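Local structure of fatty Acyl-Adenylate Ligase (Escherichia coli, 3PBK) at residues Tyr28-Arg42 with Gln243-Arg257. The protein is a member of the AMP-binding enzyme family, within the ANL clan. Numbering follows the deposited sequence.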
loop_
_atom_site.group_PDB
_atom_site.type_symbol
_atom_site.label_atom_id
_atom_site.label_comp_id
_atom_site.label_asym_id
_atom_site.label_seq_id
_atom_site.Cartn_x
_atom_site.Cartn_y
_atom_site.Cartn_z
ATOM N N TYR A 28 -21.715 -0.432 -15.997
ATOM C CA TYR A 28 -21.532 0.730 -16.845
ATOM C C TYR A 28 -20.278 0.628 -17.708
ATOM O O TYR A 28 -20.279 1.087 -18.848
ATOM C CB TYR A 28 -21.455 1.996 -15.997
ATOM C CG TYR A 28 -21.384 3.255 -16.825
ATOM C CD1 TYR A 28 -22.545 3.855 -17.298
ATOM C CD2 TYR A 28 -20.167 3.837 -17.146
ATOM C CE1 TYR A 28 -22.501 4.994 -18.058
ATOM C CE2 TYR A 28 -20.108 4.985 -17.910
ATOM C CZ TYR A 28 -21.284 5.557 -18.362
ATOM O OH TYR A 28 -21.257 6.697 -19.123
ATOM N N ALA A 29 -19.210 0.043 -17.167
ATOM C CA ALA A 29 -17.929 -0.017 -17.866
ATOM C C ALA A 29 -17.939 -1.061 -18.965
ATOM O O ALA A 29 -17.200 -0.962 -19.936
ATOM C CB ALA A 29 -16.796 -0.287 -16.894
ATOM N N ALA A 30 -18.779 -2.074 -18.805
ATOM C CA ALA A 30 -18.912 -3.098 -19.829
ATOM C C ALA A 30 -19.561 -2.513 -21.073
ATOM O O ALA A 30 -19.708 -3.202 -22.076
ATOM C CB ALA A 30 -19.724 -4.271 -19.310
ATOM N N LEU A 31 -19.956 -1.245 -20.997
ATOM C CA LEU A 31 -20.531 -0.542 -22.144
ATOM C C LEU A 31 -19.480 0.278 -22.890
ATOM O O LEU A 31 -19.770 0.861 -23.932
ATOM C CB LEU A 31 -21.683 0.380 -21.717
ATOM C CG LEU A 31 -22.853 -0.196 -20.912
ATOM C CD1 LEU A 31 -23.830 0.907 -20.522
ATOM C CD2 LEU A 31 -23.561 -1.312 -21.667
ATOM N N SER A 32 -18.268 0.338 -22.344
ATOM C CA SER A 32 -17.170 1.064 -22.980
ATOM C C SER A 32 -16.373 0.083 -23.818
ATOM O O SER A 32 -16.800 -1.062 -23.982
ATOM C CB SER A 32 -16.260 1.703 -21.931
ATOM O OG SER A 32 -15.595 0.713 -21.157
ATOM N N SER A 33 -15.226 0.518 -24.343
ATOM C CA SER A 33 -14.348 -0.377 -25.106
ATOM C C SER A 33 -13.002 -0.559 -24.396
ATOM O O SER A 33 -12.058 -1.157 -24.931
ATOM C CB SER A 33 -14.164 0.119 -26.549
ATOM O OG SER A 33 -13.466 1.350 -26.607
ATOM N N ALA A 34 -12.929 -0.042 -23.177
ATOM C CA ALA A 34 -11.710 -0.133 -22.386
ATOM C C ALA A 34 -11.622 -1.466 -21.671
ATOM O O ALA A 34 -12.575 -2.252 -21.652
ATOM C CB ALA A 34 -11.632 1.011 -21.381
ATOM N N GLY A 35 -10.466 -1.712 -21.080
ATOM C CA GLY A 35 -10.263 -2.932 -20.341
ATOM C C GLY A 35 -8.861 -2.973 -19.791
ATOM O O GLY A 35 -8.155 -1.963 -19.778
HETATM N N MSE A 36 -8.460 -4.155 -19.346
HETATM C CA MSE A 36 -7.141 -4.351 -18.784
HETATM C C MSE A 36 -6.203 -5.042 -19.755
HETATM O O MSE A 36 -6.623 -5.830 -20.598
HETATM C CB MSE A 36 -7.246 -5.173 -17.517
HETATM C CG MSE A 36 -7.813 -4.407 -16.368
HETATM SE SE MSE A 36 -9.137 -5.494 -15.479
HETATM C CE MSE A 36 -9.277 -4.529 -13.777
ATOM N N ASN A 37 -4.921 -4.738 -19.612
ATOM C CA ASN A 37 -3.894 -5.343 -20.432
ATOM C C ASN A 37 -2.709 -5.826 -19.590
ATOM O O ASN A 37 -2.009 -5.030 -18.967
ATOM C CB ASN A 37 -3.465 -4.359 -21.515
ATOM C CG ASN A 37 -4.656 -3.768 -22.253
ATOM O OD1 ASN A 37 -5.006 -4.218 -23.344
ATOM N ND2 ASN A 37 -5.300 -2.772 -21.650
ATOM N N PHE A 38 -2.508 -7.141 -19.567
ATOM C CA PHE A 38 -1.430 -7.747 -18.805
ATOM C C PHE A 38 -0.178 -7.941 -19.646
ATOM O O PHE A 38 -0.207 -8.639 -20.661
ATOM C CB PHE A 38 -1.890 -9.080 -18.254
ATOM C CG PHE A 38 -3.157 -8.990 -17.478
ATOM C CD1 PHE A 38 -3.128 -8.831 -16.103
ATOM C CD2 PHE A 38 -4.384 -9.049 -18.122
ATOM C CE1 PHE A 38 -4.295 -8.747 -15.374
ATOM C CE2 PHE A 38 -5.565 -8.968 -17.402
ATOM C CZ PHE A 38 -5.520 -8.816 -16.021
ATOM N N TYR A 39 0.920 -7.331 -19.208
ATOM C CA TYR A 39 2.163 -7.357 -19.962
ATOM C C TYR A 39 3.217 -8.210 -19.280
ATOM O O TYR A 39 3.287 -8.239 -18.054
ATOM C CB TYR A 39 2.687 -5.940 -20.156
ATOM C CG TYR A 39 1.995 -5.185 -21.267
ATOM C CD1 TYR A 39 0.798 -4.530 -21.046
ATOM C CD2 TYR A 39 2.536 -5.135 -22.543
ATOM C CE1 TYR A 39 0.162 -3.835 -22.063
ATOM C CE2 TYR A 39 1.906 -4.441 -23.566
ATOM C CZ TYR A 39 0.721 -3.790 -23.320
ATOM O OH TYR A 39 0.084 -3.105 -24.335
ATOM N N ASP A 40 4.029 -8.908 -20.076
ATOM C CA ASP A 40 5.130 -9.716 -19.540
ATOM C C ASP A 40 6.341 -8.839 -19.192
ATOM O O ASP A 40 6.275 -7.622 -19.323
ATOM C CB ASP A 40 5.494 -10.881 -20.483
ATOM C CG ASP A 40 6.332 -10.447 -21.699
ATOM O OD1 ASP A 40 6.869 -9.315 -21.706
ATOM O OD2 ASP A 40 6.464 -11.259 -22.654
ATOM N N ARG A 41 7.439 -9.447 -18.755
ATOM C CA ARG A 41 8.580 -8.666 -18.276
ATOM C C ARG A 41 9.387 -7.992 -19.394
ATOM O O ARG A 41 10.381 -7.306 -19.134
ATOM C CB ARG A 41 9.490 -9.500 -17.365
ATOM C CG ARG A 41 10.302 -10.559 -18.077
ATOM C CD ARG A 41 11.408 -11.088 -17.172
ATOM N NE ARG A 41 11.911 -12.380 -17.634
ATOM C CZ ARG A 41 11.290 -13.544 -17.434
ATOM N NH1 ARG A 41 10.131 -13.586 -16.782
ATOM N NH2 ARG A 41 11.828 -14.672 -17.889
ATOM N N ARG A 42 8.952 -8.184 -20.633
ATOM C CA ARG A 42 9.540 -7.481 -21.766
ATOM C C ARG A 42 8.512 -6.580 -22.443
ATOM O O ARG A 42 8.555 -6.375 -23.657
ATOM C CB ARG A 42 10.117 -8.469 -22.774
ATOM C CG ARG A 42 11.405 -9.104 -22.316
ATOM C CD ARG A 42 12.172 -9.710 -23.474
ATOM N NE ARG A 42 13.502 -10.144 -23.057
ATOM C CZ ARG A 42 13.796 -11.379 -22.660
ATOM N NH1 ARG A 42 12.853 -12.317 -22.636
ATOM N NH2 ARG A 42 15.035 -11.676 -22.287
ATOM N N GLN A 243 -14.192 3.698 -16.174
ATOM C CA GLN A 243 -14.197 3.205 -17.541
ATOM C C GLN A 243 -12.921 3.554 -18.277
ATOM O O GLN A 243 -12.952 3.815 -19.479
ATOM C CB GLN A 243 -15.386 3.747 -18.318
ATOM C CG GLN A 243 -16.636 3.842 -17.507
ATOM C CD GLN A 243 -16.910 5.257 -17.093
ATOM O OE1 GLN A 243 -17.309 5.525 -15.959
ATOM N NE2 GLN A 243 -16.679 6.189 -18.012
ATOM N N LEU A 244 -11.809 3.547 -17.540
ATOM C CA LEU A 244 -10.465 3.835 -18.055
ATOM C C LEU A 244 -9.619 2.572 -18.187
ATOM O O LEU A 244 -9.655 1.703 -17.328
ATOM C CB LEU A 244 -9.735 4.796 -17.115
ATOM C CG LEU A 244 -10.154 6.264 -17.098
ATOM C CD1 LEU A 244 -9.084 7.103 -16.432
ATOM C CD2 LEU A 244 -10.416 6.764 -18.503
ATOM N N SER A 245 -8.828 2.477 -19.244
ATOM C CA SER A 245 -7.989 1.301 -19.417
ATOM C C SER A 245 -6.797 1.306 -18.455
ATOM O O SER A 245 -6.434 2.342 -17.903
ATOM C CB SER A 245 -7.516 1.200 -20.864
ATOM O OG SER A 245 -8.608 0.959 -21.736
ATOM N N VAL A 246 -6.189 0.142 -18.253
ATOM C CA VAL A 246 -5.001 0.049 -17.416
ATOM C C VAL A 246 -4.065 -1.043 -17.924
ATOM O O VAL A 246 -4.515 -2.030 -18.499
ATOM C CB VAL A 246 -5.378 -0.227 -15.952
ATOM C CG1 VAL A 246 -5.930 -1.624 -15.805
ATOM C CG2 VAL A 246 -4.181 -0.031 -15.047
ATOM N N ASP A 247 -2.762 -0.855 -17.724
ATOM C CA ASP A 247 -1.755 -1.853 -18.090
ATOM C C ASP A 247 -0.986 -2.314 -16.866
ATOM O O ASP A 247 -0.473 -1.490 -16.110
ATOM C CB ASP A 247 -0.751 -1.261 -19.069
ATOM C CG ASP A 247 -1.403 -0.445 -20.143
ATOM O OD1 ASP A 247 -2.552 -0.762 -20.502
ATOM O OD2 ASP A 247 -0.769 0.515 -20.628
ATOM N N TYR A 248 -0.873 -3.624 -16.685
ATOM C CA TYR A 248 -0.171 -4.165 -15.528
ATOM C C TYR A 248 1.161 -4.796 -15.856
ATOM O O TYR A 248 1.323 -5.411 -16.907
ATOM C CB TYR A 248 -1.005 -5.241 -14.862
ATOM C CG TYR A 248 -2.367 -4.787 -14.462
ATOM C CD1 TYR A 248 -3.493 -5.298 -15.081
ATOM C CD2 TYR A 248 -2.530 -3.850 -13.465
ATOM C CE1 TYR A 248 -4.753 -4.882 -14.716
ATOM C CE2 TYR A 248 -3.778 -3.431 -13.089
ATOM C CZ TYR A 248 -4.891 -3.947 -13.714
ATOM O OH TYR A 248 -6.147 -3.523 -13.335
ATOM N N LEU A 249 2.108 -4.646 -14.934
ATOM C CA LEU A 249 3.269 -5.524 -14.857
ATOM C C LEU A 249 3.099 -6.418 -13.633
ATOM O O LEU A 249 2.322 -6.110 -12.717
ATOM C CB LEU A 249 4.562 -4.717 -14.739
ATOM C CG LEU A 249 5.114 -4.064 -16.013
ATOM C CD1 LEU A 249 6.343 -3.227 -15.711
ATOM C CD2 LEU A 249 5.445 -5.111 -17.051
ATOM N N ARG A 250 3.801 -7.541 -13.607
ATOM C CA ARG A 250 3.806 -8.339 -12.390
ATOM C C ARG A 250 4.754 -7.664 -11.411
ATOM O O ARG A 250 5.717 -7.014 -11.817
ATOM C CB ARG A 250 4.219 -9.781 -12.679
ATOM C CG ARG A 250 3.245 -10.516 -13.585
ATOM C CD ARG A 250 3.550 -12.000 -13.639
ATOM N NE ARG A 250 4.359 -12.378 -14.795
ATOM C CZ ARG A 250 3.916 -12.391 -16.053
ATOM N NH1 ARG A 250 2.669 -12.017 -16.320
ATOM N NH2 ARG A 250 4.726 -12.761 -17.047
ATOM N N THR A 251 4.470 -7.780 -10.122
ATOM C CA THR A 251 5.258 -7.051 -9.143
ATOM C C THR A 251 6.691 -7.539 -9.135
ATOM O O THR A 251 7.619 -6.747 -9.027
ATOM C CB THR A 251 4.680 -7.184 -7.742
ATOM O OG1 THR A 251 3.338 -6.690 -7.738
ATOM C CG2 THR A 251 5.506 -6.379 -6.769
ATOM N N GLN A 252 6.866 -8.851 -9.255
ATOM C CA GLN A 252 8.197 -9.457 -9.270
ATOM C C GLN A 252 8.996 -9.038 -10.506
ATOM O O GLN A 252 10.201 -8.803 -10.420
ATOM C CB GLN A 252 8.115 -10.986 -9.146
ATOM C CG GLN A 252 6.982 -11.637 -9.960
ATOM C CD GLN A 252 5.599 -11.665 -9.247
ATOM O OE1 GLN A 252 5.156 -10.678 -8.627
ATOM N NE2 GLN A 252 4.909 -12.810 -9.363
ATOM N N ASP A 253 8.319 -8.927 -11.645
ATOM C CA ASP A 253 8.968 -8.514 -12.887
ATOM C C ASP A 253 9.514 -7.097 -12.806
ATOM O O ASP A 253 10.597 -6.813 -13.312
ATOM C CB ASP A 253 8.008 -8.622 -14.066
ATOM C CG ASP A 253 7.713 -10.053 -14.450
ATOM O OD1 ASP A 253 8.550 -10.938 -14.158
ATOM O OD2 ASP A 253 6.644 -10.284 -15.055
ATOM N N PHE A 254 8.756 -6.201 -12.186
ATOM C CA PHE A 254 9.257 -4.859 -11.928
ATOM C C PHE A 254 10.472 -4.912 -11.005
ATOM O O PHE A 254 11.500 -4.301 -11.288
ATOM C CB PHE A 254 8.172 -3.967 -11.322
ATOM C CG PHE A 254 8.709 -2.754 -10.614
ATOM C CD1 PHE A 254 9.062 -1.619 -11.327
ATOM C CD2 PHE A 254 8.867 -2.752 -9.236
ATOM C CE1 PHE A 254 9.565 -0.498 -10.682
ATOM C CE2 PHE A 254 9.368 -1.637 -8.580
ATOM C CZ PHE A 254 9.715 -0.503 -9.304
ATOM N N ALA A 255 10.353 -5.649 -9.905
ATOM C CA ALA A 255 11.438 -5.758 -8.930
ATOM C C ALA A 255 12.766 -6.104 -9.590
ATOM O O ALA A 255 13.823 -5.635 -9.167
ATOM C CB ALA A 255 11.100 -6.796 -7.880
HETATM N N MSE A 256 12.701 -6.935 -10.625
HETATM C CA MSE A 256 13.896 -7.418 -11.309
HETATM C C MSE A 256 14.351 -6.456 -12.416
HETATM O O MSE A 256 15.549 -6.233 -12.594
HETATM C CB MSE A 256 13.680 -8.855 -11.825
HETATM C CG MSE A 256 14.249 -9.974 -10.906
HETATM SE SE MSE A 256 14.168 -9.753 -8.908
HETATM C CE MSE A 256 12.585 -10.850 -8.473
ATOM N N ARG A 257 13.404 -5.874 -13.143
ATOM C CA ARG A 257 13.741 -4.829 -14.103
ATOM C C ARG A 257 12.881 -3.565 -13.920
ATOM O O ARG A 257 11.951 -3.311 -14.703
ATOM C CB ARG A 257 13.625 -5.342 -15.537
ATOM C CG ARG A 257 14.327 -6.664 -15.811
ATOM C CD ARG A 257 14.146 -7.046 -17.287
ATOM N NE ARG A 257 14.170 -8.490 -17.529
ATOM C CZ ARG A 257 14.209 -9.039 -18.742
ATOM N NH1 ARG A 257 14.231 -8.258 -19.821
ATOM N NH2 ARG A 257 14.229 -10.366 -18.878
#
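Asn-37 sits between Val-246 and Tyr-248 and uses both its backbone groups on them: its N gives to Val-246 O, and its O takes Tyr-248 N at 2.9 Å. Strand 35-39 thus runs parallel to strand 246-248, and the backbone bonds alternate in the usual parallel way, with Val-246 N giving to Gly-35 O before this pair and Tyr-39 N to Tyr-248 O after it. The alternate residues, Met-36 and Phe-38, turn their backbone bonds to strand 45-50 on the far side. A weak bond from Gly-35 N to Ser-245 OG extends the pairing at its start. Just ahead of it, in the turn beside Gln-243, Ala-29 O accepts from both Ser-32 N and Ser-32 OG, the hydroxyl lying in the carbonyl plane on a lone pair.

Val-246 O takes a second, weak bond from Asn-37 ND2 (3.3 Å). With CG beside its own backbone N (chi1 -50°), Asn-37 lies alongside Asp-247, pointing the same way, amide and carboxylate planes 81° apart. The carboxylate finds its stronger partner elsewhere: Asp-247 OD2 makes a salt bridge with Arg-219.

On the face of Met-36, Phe-38 and Tyr-248, the selenomethionine's CG packs at the edge of the Tyr-248 ring, 3.5 Å from CE1, while the Phe-38 ring lies obliquely beside it, planes at 37°. Tyr-248 OH is satisfied by Phe-235 O.

Past the strands, Asp-40 OD1 closes an Asx turn by accepting from Arg-42 N, and also takes Gln-44 N. Asp-253 lays its carboxylate against CB of Arg-41 and pairs by charge with Arg-250, whose NH1 also bridges to Glu-46.

Together the paired strands continue the parallel run of a large mixed sheet in an enzyme of the AMP-binding (ANL) family, with the antiparallel strand 45-50 at its margin.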